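Local coordinates for protein 3',5'-nucleoside bisphosphate phosphatase (Chromobacterium violaceum, PDB 2YB1) that hydrolyses nucleoside 3',5'-bisphosphates to nucleoside 5'-phosphates and orthophosphate, using three manganese ions bound in a PHP-family active site, at residues D40-L45 and L79-A84; A113-C118 and R139-S144; G216-S221 and Y242-S247. One frame throughout, in Å; residues are numbered along the deposited sequence.

Interaction 1. Residues D40-L45 and L79-A84; sequences DCTGGL and LGIDPA
Thr-42 carries this contact from every atom of its side chain. Its CB sits 3.8 Å from Pro-83 CB. The two residues cross obliquely, and the hydroxyl, in the crowded position between the backbone N and the carbonyl carbon (chi1 54°), has OG1 3.7 Å from Pro-83 CB. A single water, 2.7 Å from Thr-42 OG1 and donating to Pro-83 O at 2.9 Å, bridges this polar branch to the other loop's backbone. The methyl branch, CG2, stands anti to the carbonyl carbon, beside the backbone N, and meets Ile-81 CD1 tip to tip at 3.8 Å. Threonine suits this border because its hydroxyl can bind the bridging water while its methyl packs on apolar carbon. Both segments are loops of the PHP fold, following strands 33-36 and 72-79 of the central sheet and leading into helices 45-54 and 86-96; 40-45 comes directly after the manganese ligand His-39. A type I turn from Thr-42 to Leu-45 brings the chain into its helix, and Leu-45 then crosses Pro-83 obliquely, CD1 lying 4.1 Å from Pro-83 CB. In 79-84, Asp-82 OD1 accepts from Ala-84 N in an Asx turn that bends the backbone around Pro-83.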
ATOM      1  N   ASP A  40       5.240  -4.818  -0.722  1.00  2.71           N
ATOM      2  CA  ASP A  40       5.940  -6.093  -0.901  1.00  5.66           C
ATOM      3  C   ASP A  40       7.198  -6.223  -0.052  1.00  6.12           C
ATOM      4  O   ASP A  40       8.141  -6.952  -0.411  1.00  4.85           O
ATOM      5  CB  ASP A  40       6.254  -6.290  -2.388  1.00  7.70           C
ATOM      6  CG  ASP A  40       4.995  -6.248  -3.243  1.00  7.47           C
ATOM      7  OD1 ASP A  40       3.963  -6.730  -2.752  1.00  6.75           O
ATOM      8  OD2 ASP A  40       5.022  -5.718  -4.375  1.00  6.73           O
ATOM      9  N   CYS A  41       7.213  -5.498   1.061  1.00  4.44           N
ATOM     10  CA  CYS A  41       8.409  -5.394   1.891  1.00  3.81           C
ATOM     11  C   CYS A  41       8.047  -5.003   3.325  1.00  4.38           C
ATOM     12  O   CYS A  41       7.140  -4.203   3.526  1.00  6.16           O
ATOM     13  CB  CYS A  41       9.328  -4.326   1.285  1.00  3.70           C
ATOM     14  SG  CYS A  41      10.954  -4.268   2.055  1.00 13.76           S
ATOM     15  N   THR A  42       8.713  -5.595   4.315  1.00  5.73           N
ATOM     16  CA  THR A  42       8.603  -5.177   5.732  1.00  4.02           C
ATOM     17  C   THR A  42       9.810  -4.414   6.325  1.00  4.68           C
ATOM     18  O   THR A  42       9.909  -4.230   7.540  1.00  4.97           O
ATOM     19  CB  THR A  42       8.116  -6.335   6.636  1.00  4.37           C
ATOM     20  OG1 THR A  42       8.957  -7.477   6.454  1.00  6.66           O
ATOM     21  CG2 THR A  42       6.686  -6.724   6.238  1.00  2.29           C
ATOM     22  N   GLY A  43      10.768  -4.061   5.478  1.00  3.80           N
ATOM     23  CA  GLY A  43      12.061  -3.565   5.933  1.00  7.30           C
ATOM     24  C   GLY A  43      12.045  -2.292   6.754  1.00  8.69           C
ATOM     25  O   GLY A  43      13.035  -1.956   7.420  1.00  8.87           O
ATOM     26  N   GLY A  44      10.934  -1.566   6.711  1.00  7.54           N
ATOM     27  CA  GLY A  44      10.844  -0.327   7.461  1.00  6.71           C
ATOM     28  C   GLY A  44      10.126  -0.416   8.797  1.00  7.78           C
ATOM     29  O   GLY A  44      10.076   0.574   9.544  1.00  6.63           O
ATOM     30  N   LEU A  45       9.578  -1.591   9.108  1.00  5.85           N
ATOM     31  CA  LEU A  45       8.714  -1.743  10.284  1.00  6.38           C
ATOM     32  C   LEU A  45       9.407  -1.555  11.644  1.00  6.04           C
ATOM     33  O   LEU A  45       8.850  -0.898  12.525  1.00  5.56           O
ATOM     34  CB  LEU A  45       7.945  -3.082  10.246  1.00  2.70           C
ATOM     35  CG  LEU A  45       6.983  -3.249   9.069  1.00  3.28           C
ATOM     36  CD1 LEU A  45       6.218  -4.574   9.178  1.00  2.25           C
ATOM     37  CD2 LEU A  45       6.013  -2.046   8.982  1.00  3.39           C
ATOM     38  N   LEU A  79      -2.316  -6.210   8.142  1.00  3.09           N
ATOM     39  CA  LEU A  79      -2.171  -5.404   9.358  1.00  4.87           C
ATOM     40  C   LEU A  79      -2.072  -6.309  10.577  1.00  5.76           C
ATOM     41  O   LEU A  79      -2.831  -7.279  10.691  1.00  5.23           O
ATOM     42  CB  LEU A  79      -3.361  -4.450   9.535  1.00  4.53           C
ATOM     43  CG  LEU A  79      -3.603  -3.356   8.480  1.00  3.99           C
ATOM     44  CD1 LEU A  79      -4.949  -2.679   8.729  1.00  2.76           C
ATOM     45  CD2 LEU A  79      -2.461  -2.326   8.469  1.00  3.43           C
ATOM     46  N   GLY A  80      -1.166  -5.977  11.498  1.00  5.18           N
ATOM     47  CA  GLY A  80      -0.950  -6.812  12.667  1.00  4.72           C
ATOM     48  C   GLY A  80      -0.149  -8.072  12.346  1.00  8.32           C
ATOM     49  O   GLY A  80      -0.208  -9.055  13.088  1.00  8.68           O
ATOM     50  N   ILE A  81       0.608  -8.035  11.249  1.00  6.68           N
ATOM     51  CA  ILE A  81       1.447  -9.164  10.836  1.00  6.53           C
ATOM     52  C   ILE A  81       2.713  -9.247  11.682  1.00  8.62           C
ATOM     53  O   ILE A  81       3.202  -8.231  12.174  1.00  7.30           O
ATOM     54  CB  ILE A  81       1.893  -9.030   9.355  1.00  5.29           C
ATOM     55  CG1 ILE A  81       2.505  -7.641   9.119  1.00  7.59           C
ATOM     56  CG2 ILE A  81       0.715  -9.292   8.400  1.00  3.35           C
ATOM     57  CD1 ILE A  81       3.389  -7.526   7.899  1.00  6.92           C
ATOM     58  N   ASP A  82       3.229 -10.462  11.848  1.00  8.30           N
ATOM     59  CA  ASP A  82       4.557 -10.691  12.409  1.00  9.68           C
ATOM     60  C   ASP A  82       5.501 -10.785  11.218  1.00  9.65           C
ATOM     61  O   ASP A  82       5.479 -11.768  10.476  1.00 10.31           O
ATOM     62  CB  ASP A  82       4.569 -11.997  13.218  1.00 11.32           C
ATOM     63  CG  ASP A  82       5.968 -12.400  13.697  1.00 13.60           C
ATOM     64  OD1 ASP A  82       6.947 -11.644  13.500  1.00  8.18           O
ATOM     65  OD2 ASP A  82       6.076 -13.492  14.288  1.00 16.45           O
ATOM     66  N   PRO A  83       6.327  -9.754  11.013  1.00 10.53           N
ATOM     67  CA  PRO A  83       7.135  -9.740   9.788  1.00 11.51           C
ATOM     68  C   PRO A  83       8.215 -10.828   9.784  1.00 13.01           C
ATOM     69  O   PRO A  83       8.763 -11.138   8.728  1.00 15.38           O
ATOM     70  CB  PRO A  83       7.764  -8.340   9.802  1.00 10.01           C
ATOM     71  CG  PRO A  83       7.812  -7.963  11.232  1.00  9.75           C
ATOM     72  CD  PRO A  83       6.568  -8.563  11.850  1.00  8.45           C
ATOM     73  N   ALA A  84       8.512 -11.396  10.948  1.00 13.32           N
ATOM     74  CA  ALA A  84       9.507 -12.463  11.034  1.00 15.03           C
ATOM     75  C   ALA A  84       8.950 -13.837  10.639  1.00 15.69           C
ATOM     76  O   ALA A  84       9.699 -14.805  10.546  1.00 16.49           O
ATOM     77  CB  ALA A  84      10.110 -12.519  12.424  1.00 14.75           C
TER
HETATM   78  O   HOH W   1       8.440 -10.064   6.102  1.00 10.58           O

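Interaction 2. Residues A113-C118 and R139-S144; sequences AGIAGC and RHLVDS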
ATOM      1  N   ALA A 113      10.507   4.918 -27.076  1.00  9.83           N
ATOM      2  CA  ALA A 113       9.446   5.889 -27.315  1.00 10.19           C
ATOM      3  C   ALA A 113       9.977   7.317 -27.316  1.00 13.93           C
ATOM      4  O   ALA A 113       9.206   8.275 -27.375  1.00 18.30           O
ATOM      5  CB  ALA A 113       8.353   5.749 -26.278  1.00  8.15           C
ATOM      6  N   GLY A 114      11.289   7.461 -27.216  1.00 11.82           N
ATOM      7  CA  GLY A 114      11.903   8.766 -27.355  1.00 12.71           C
ATOM      8  C   GLY A 114      12.325   9.442 -26.065  1.00 12.47           C
ATOM      9  O   GLY A 114      12.771  10.591 -26.103  1.00 14.52           O
ATOM     10  N   ILE A 115      12.163   8.778 -24.920  1.00  9.92           N
ATOM     11  CA  ILE A 115      12.725   9.349 -23.695  1.00 12.21           C
ATOM     12  C   ILE A 115      13.797   8.440 -23.124  1.00 11.73           C
ATOM     13  O   ILE A 115      13.492   7.452 -22.473  1.00 13.18           O
ATOM     14  CB  ILE A 115      11.629   9.610 -22.632  1.00 12.66           C
ATOM     15  CG1 ILE A 115      10.422  10.292 -23.276  1.00 15.12           C
ATOM     16  CG2 ILE A 115      12.185  10.457 -21.481  1.00 11.13           C
ATOM     17  CD1 ILE A 115       9.217  10.414 -22.357  1.00 18.43           C
ATOM     18  N   ALA A 116      15.053   8.810 -23.330  1.00 11.46           N
ATOM     19  CA  ALA A 116      16.180   8.020 -22.843  1.00 10.04           C
ATOM     20  C   ALA A 116      16.474   8.319 -21.385  1.00 10.19           C
ATOM     21  O   ALA A 116      16.082   9.365 -20.875  1.00 10.84           O
ATOM     22  CB  ALA A 116      17.420   8.239 -23.706  1.00  8.81           C
ATOM     23  N   GLY A 117      17.134   7.378 -20.714  1.00 10.48           N
ATOM     24  CA  GLY A 117      17.665   7.613 -19.382  1.00  9.71           C
ATOM     25  C   GLY A 117      16.701   7.463 -18.220  1.00  8.69           C
ATOM     26  O   GLY A 117      17.032   7.863 -17.105  1.00  8.37           O
ATOM     27  N   CYS A 118      15.522   6.881 -18.457  1.00  7.51           N
ATOM     28  CA  CYS A 118      14.506   6.786 -17.402  1.00  7.69           C
ATOM     29  C   CYS A 118      14.792   5.770 -16.290  1.00  8.20           C
ATOM     30  O   CYS A 118      14.479   6.027 -15.128  1.00  8.87           O
ATOM     31  CB  CYS A 118      13.110   6.557 -17.996  1.00  8.83           C
ATOM     32  SG  CYS A 118      12.546   7.976 -18.957  1.00  9.82           S
ATOM     33  N   ARG A 139       8.407  10.111 -10.628  1.00  9.60           N
ATOM     34  CA  ARG A 139       9.122  11.218  -9.995  1.00 11.11           C
ATOM     35  C   ARG A 139      10.229  11.713 -10.901  1.00 10.74           C
ATOM     36  O   ARG A 139      10.454  12.924 -10.996  1.00  8.97           O
ATOM     37  CB  ARG A 139       9.698  10.838  -8.626  1.00 11.70           C
ATOM     38  CG  ARG A 139       8.631  10.674  -7.585  1.00 13.27           C
ATOM     39  CD  ARG A 139       9.164  10.518  -6.161  1.00 13.17           C
ATOM     40  NE  ARG A 139       8.016  10.259  -5.296  1.00 12.67           N
ATOM     41  CZ  ARG A 139       7.897   9.230  -4.467  1.00 13.68           C
ATOM     42  NH1 ARG A 139       8.895   8.358  -4.320  1.00 10.94           N
ATOM     43  NH2 ARG A 139       6.776   9.096  -3.764  1.00 12.70           N
ATOM     44  N   HIS A 140      10.916  10.778 -11.559  1.00 11.72           N
ATOM     45  CA  HIS A 140      11.963  11.150 -12.509  1.00 13.02           C
ATOM     46  C   HIS A 140      11.380  11.949 -13.664  1.00 15.11           C
ATOM     47  O   HIS A 140      11.910  13.000 -14.017  1.00 15.86           O
ATOM     48  CB  HIS A 140      12.710   9.943 -13.070  1.00 12.66           C
ATOM     49  CG  HIS A 140      13.612  10.295 -14.217  1.00 14.13           C
ATOM     50  ND1 HIS A 140      14.671  11.168 -14.087  1.00 14.79           N
ATOM     51  CD2 HIS A 140      13.584   9.929 -15.522  1.00 14.57           C
ATOM     52  CE1 HIS A 140      15.271  11.309 -15.255  1.00 15.73           C
ATOM     53  NE2 HIS A 140      14.633  10.565 -16.143  1.00 16.64           N
ATOM     54  N   LEU A 141      10.297  11.447 -14.255  1.00 14.42           N
ATOM     55  CA  LEU A 141       9.694  12.112 -15.415  1.00 13.98           C
ATOM     56  C   LEU A 141       9.233  13.530 -15.080  1.00 16.55           C
ATOM     57  O   LEU A 141       9.325  14.435 -15.913  1.00 17.86           O
ATOM     58  CB  LEU A 141       8.551  11.274 -15.997  1.00 11.45           C
ATOM     59  CG  LEU A 141       9.031   9.993 -16.692  1.00 11.95           C
ATOM     60  CD1 LEU A 141       7.901   8.976 -16.827  1.00 12.32           C
ATOM     61  CD2 LEU A 141       9.664  10.315 -18.056  1.00 11.92           C
ATOM     62  N   VAL A 142       8.749  13.728 -13.859  1.00 15.92           N
ATOM     63  CA  VAL A 142       8.335  15.064 -13.432  1.00 16.62           C
ATOM     64  C   VAL A 142       9.542  15.948 -13.110  1.00 20.23           C
ATOM     65  O   VAL A 142       9.648  17.072 -13.598  1.00 19.55           O
ATOM     66  CB  VAL A 142       7.409  15.010 -12.207  1.00 15.09           C
ATOM     67  CG1 VAL A 142       7.117  16.427 -11.708  1.00 16.73           C
ATOM     68  CG2 VAL A 142       6.116  14.262 -12.549  1.00 10.46           C
ATOM     69  N   ASP A 143      10.462  15.424 -12.307  1.00 20.49           N
ATOM     70  CA  ASP A 143      11.633  16.188 -11.892  1.00 24.55           C
ATOM     71  C   ASP A 143      12.507  16.625 -13.073  1.00 24.57           C
ATOM     72  O   ASP A 143      13.043  17.736 -13.086  1.00 24.02           O
ATOM     73  CB  ASP A 143      12.468  15.379 -10.905  1.00 27.11           C
ATOM     74  CG  ASP A 143      13.762  16.071 -10.546  1.00 30.19           C
ATOM     75  OD1 ASP A 143      13.742  16.912  -9.625  1.00 29.32           O
ATOM     76  OD2 ASP A 143      14.794  15.778 -11.188  1.00 32.76           O
ATOM     77  N   SER A 144      12.647  15.747 -14.060  1.00 22.18           N
ATOM     78  CA  SER A 144      13.481  16.028 -15.224  1.00 20.99           C
ATOM     79  C   SER A 144      12.723  16.870 -16.249  1.00 23.34           C
ATOM     80  O   SER A 144      13.257  17.225 -17.302  1.00 26.42           O
ATOM     81  CB  SER A 144      13.951  14.722 -15.867  1.00 18.30           C
ATOM     82  OG  SER A 144      12.855  14.041 -16.456  1.00 16.29           O
TER
HETATM   83  O   HOH W   2      15.432  10.887 -18.757  1.00  9.76           O
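His-140, Cys-118 and Leu-141 account for most of the surface buried here. With CG anti to its backbone N (chi1 170°), the imidazole leaves helix 134-143 toward the loop and sets CD2 3.8 Å from Cys-118 CA. The thiol approaches the ring at its edge, SG lying 5.1 Å from the His-140 ring centroid and 88° off the ring normal. In the ring plane, a water 2.8 Å from His-140 NE2 donates to Ala-116 O. Ser-144 OG lies above one ring face, offset toward the rim, and donates to His-140 O at 2.8 Å, as does Ser-144 N. Cys-118 SG rests 3.8 Å from Leu-141 CD2, which Ile-115 CG2 also touches. Cysteine is small and apolar enough for its sulfur to touch both ring edge and leucine. Gly-114 and Gly-117 take positive phi, which favours glycine, and at Gly-114 the preceding carbonyl O crowds the place of a CB. The first closes helix 99-112 in a Schellman motif; the second stands at the N-cap position of helix 118-123. The contact packs the connection between those two helices against helix 134-143, with Leu-110 touching Cys-118 and Val-153 of helix 150-156 touching Leu-141.

Interaction 3. Residues G216-S221 and Y242-S247; sequences GIEVAS and YASSGS
Backbone bonding makes the tight part of this parallel strand pair. Ile-217 N donates to Tyr-242 O at 3.0 Å, nearly along the C=O axis, and Ser-244 N answers to Ile-217 O. The register then slips by one residue in a beta bulge: Ser-244 O takes a good bond from Val-219 N at 2.9 Å and a weak one from Ala-220 N, then Gly-246 N bonds to Ala-220 O. Beside it the apolar Val-219 CG2 touches Ala-243 CB at 3.7 Å and Ala-220 CB lies 3.6 Å from Ser-245 OG, a fit that the small Ala-243, Ala-220 and Ser-245 allow. The face bearing Glu-218, Ser-221 and Ser-244 is the looser, hydrated side, where ordered waters bridge polar groups that are largely buried. Glu-218 CG packs on Ser-244 CB, and the extended chain beyond carries the carboxylate to two waters. One donates to Glu-218 OE2 at 2.9 Å and accepts from Ser-244 OG; the other donates to Glu-218 OE1 and accepts from Ser-221 OG, which also accepts from Ser-223 N. Glu-218 OE2 is also hydrogen-bonded to ND1 of the manganese ligand His-7, a second-shell bond that probably orients and polarises the imidazole, while OE1 accepts from His-191 N. Helix 226-239 joins the strands in a beta-alpha-beta unit and packs on Ile-217, Val-219 and Ala-220; strand 186-189 flanks 216-221, and helix 272-275 touches Tyr-242, Ser-244 and Ser-245.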
ATOM      1  N   GLY A 216     -11.065  -7.667   5.531  1.00  7.52           N
ATOM      2  CA  GLY A 216     -11.170  -6.221   5.581  1.00  5.72           C
ATOM      3  C   GLY A 216     -11.091  -5.546   4.229  1.00  4.87           C
ATOM      4  O   GLY A 216     -10.663  -6.132   3.234  1.00  4.77           O
ATOM      5  N   ILE A 217     -11.554  -4.300   4.199  1.00  4.76           N
ATOM      6  CA  ILE A 217     -11.539  -3.498   2.992  1.00  2.34           C
ATOM      7  C   ILE A 217     -11.375  -2.033   3.385  1.00  4.56           C
ATOM      8  O   ILE A 217     -11.945  -1.572   4.385  1.00  3.89           O
ATOM      9  CB  ILE A 217     -12.839  -3.720   2.152  1.00  5.88           C
ATOM     10  CG1 ILE A 217     -12.791  -2.914   0.841  1.00  7.35           C
ATOM     11  CG2 ILE A 217     -14.098  -3.389   2.990  1.00  3.07           C
ATOM     12  CD1 ILE A 217     -13.864  -3.294  -0.167  1.00  8.98           C
ATOM     13  N   GLU A 218     -10.582  -1.300   2.614  1.00  5.63           N
ATOM     14  CA  GLU A 218     -10.433   0.123   2.871  1.00  4.73           C
ATOM     15  C   GLU A 218     -11.692   0.856   2.443  1.00  5.18           C
ATOM     16  O   GLU A 218     -12.147   0.739   1.312  1.00  5.92           O
ATOM     17  CB  GLU A 218      -9.191   0.684   2.166  1.00  3.88           C
ATOM     18  CG  GLU A 218      -7.911   0.243   2.842  1.00  3.71           C
ATOM     19  CD  GLU A 218      -6.654   0.803   2.206  1.00  3.38           C
ATOM     20  OE1 GLU A 218      -6.731   1.387   1.101  1.00  2.11           O
ATOM     21  OE2 GLU A 218      -5.586   0.642   2.821  1.00  4.58           O
ATOM     22  N   VAL A 219     -12.256   1.597   3.382  1.00  5.54           N
ATOM     23  CA  VAL A 219     -13.416   2.440   3.151  1.00  4.79           C
ATOM     24  C   VAL A 219     -12.954   3.891   3.098  1.00  5.73           C
ATOM     25  O   VAL A 219     -13.232   4.604   2.137  1.00  6.44           O
ATOM     26  CB  VAL A 219     -14.503   2.207   4.213  1.00  5.62           C
ATOM     27  CG1 VAL A 219     -15.623   3.236   4.063  1.00  4.76           C
ATOM     28  CG2 VAL A 219     -15.047   0.794   4.064  1.00  7.38           C
ATOM     29  N   ALA A 220     -12.306   4.350   4.164  1.00  4.82           N
ATOM     30  CA  ALA A 220     -11.697   5.669   4.126  1.00  7.24           C
ATOM     31  C   ALA A 220     -10.301   5.514   3.516  1.00  9.57           C
ATOM     32  O   ALA A 220      -9.486   4.739   4.002  1.00 10.87           O
ATOM     33  CB  ALA A 220     -11.638   6.276   5.513  1.00  6.04           C
ATOM     34  N   SER A 221     -10.053   6.208   2.414  1.00  8.84           N
ATOM     35  CA  SER A 221      -8.768   6.104   1.732  1.00  9.60           C
ATOM     36  C   SER A 221      -8.445   7.421   1.035  1.00 12.13           C
ATOM     37  O   SER A 221      -9.336   8.092   0.502  1.00  9.19           O
ATOM     38  CB  SER A 221      -8.794   4.933   0.740  1.00 10.37           C
ATOM     39  OG  SER A 221      -7.773   5.040  -0.230  1.00 12.73           O
ATOM     40  N   TYR A 242     -14.634  -5.878   7.810  1.00  5.08           N
ATOM     41  CA  TYR A 242     -14.215  -4.776   8.676  1.00  5.95           C
ATOM     42  C   TYR A 242     -13.606  -3.647   7.849  1.00  6.76           C
ATOM     43  O   TYR A 242     -12.926  -3.896   6.852  1.00  8.80           O
ATOM     44  CB  TYR A 242     -13.207  -5.279   9.723  1.00  4.93           C
ATOM     45  CG  TYR A 242     -13.858  -6.270  10.662  1.00  4.84           C
ATOM     46  CD1 TYR A 242     -14.640  -5.830  11.721  1.00  5.90           C
ATOM     47  CD2 TYR A 242     -13.730  -7.640  10.461  1.00  6.09           C
ATOM     48  CE1 TYR A 242     -15.268  -6.728  12.566  1.00  5.34           C
ATOM     49  CE2 TYR A 242     -14.352  -8.555  11.309  1.00  7.69           C
ATOM     50  CZ  TYR A 242     -15.121  -8.086  12.362  1.00  6.92           C
ATOM     51  OH  TYR A 242     -15.755  -8.967  13.219  1.00  9.47           O
ATOM     52  N   ALA A 243     -13.847  -2.409   8.274  1.00  6.77           N
ATOM     53  CA  ALA A 243     -13.445  -1.241   7.489  1.00  7.12           C
ATOM     54  C   ALA A 243     -12.110  -0.711   7.951  1.00  6.57           C
ATOM     55  O   ALA A 243     -11.877  -0.531   9.145  1.00  5.55           O
ATOM     56  CB  ALA A 243     -14.499  -0.140   7.573  1.00  5.38           C
ATOM     57  N   SER A 244     -11.238  -0.442   6.988  1.00  7.75           N
ATOM     58  CA  SER A 244      -9.948   0.137   7.280  1.00  6.33           C
ATOM     59  C   SER A 244      -9.911   1.555   6.725  1.00  6.64           C
ATOM     60  O   SER A 244     -10.730   1.919   5.869  1.00  3.29           O
ATOM     61  CB  SER A 244      -8.833  -0.688   6.662  1.00  4.74           C
ATOM     62  OG  SER A 244      -7.606  -0.268   7.200  1.00  5.26           O
ATOM     63  N   SER A 245      -8.999   2.361   7.271  1.00  4.37           N
ATOM     64  CA  SER A 245      -8.799   3.737   6.852  1.00  3.59           C
ATOM     65  C   SER A 245      -7.293   4.003   6.659  1.00  4.51           C
ATOM     66  O   SER A 245      -6.474   3.643   7.512  1.00  3.19           O
ATOM     67  CB  SER A 245      -9.363   4.673   7.925  1.00  5.34           C
ATOM     68  OG  SER A 245     -10.673   4.273   8.326  1.00  5.92           O
ATOM     69  N   GLY A 246      -6.917   4.598   5.535  1.00  5.04           N
ATOM     70  CA  GLY A 246      -5.543   5.052   5.410  1.00  9.14           C
ATOM     71  C   GLY A 246      -5.366   6.127   4.358  1.00 10.39           C
ATOM     72  O   GLY A 246      -6.077   6.148   3.360  1.00 10.67           O
ATOM     73  N   SER A 247      -4.369   6.984   4.564  1.00  8.36           N
ATOM     74  CA  SER A 247      -4.148   8.141   3.703  1.00  7.38           C
ATOM     75  C   SER A 247      -3.498   7.722   2.393  1.00  9.04           C
ATOM     76  O   SER A 247      -3.656   8.389   1.367  1.00  8.82           O
ATOM     77  CB  SER A 247      -3.230   9.139   4.415  1.00  5.78           C
ATOM     78  OG  SER A 247      -1.961   8.554   4.660  1.00  4.67           O
TER
HETATM   79  O   HOH W   3      -5.509  -0.150   5.606  1.00  5.31           O
HETATM   80  O   HOH W   4      -5.658   3.977   0.964  1.00 12.61           O

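How the interactions relate
Along the chain the three contacts follow in series, each closing before the next opens. Interactions 1 and 3 belong to the body built on the mixed sheet: the first joins loops that follow strands 33-36 and 72-79, the third pairs strands 216-221 and 242-246 at one edge. Their centres are 18 Å apart, yet they touch, Leu-79 CD1 packing 3.9 Å from Ser-244 OG. Interaction 2 lies in a helical region, its centre 32 Å from that of interaction 1 and 34 Å from that of interaction 3, and touches neither. The nucleotide pocket draws on both regions: His-39 and His-250 come from the metal-binding body, Arg-134 from the start of helix 134-143.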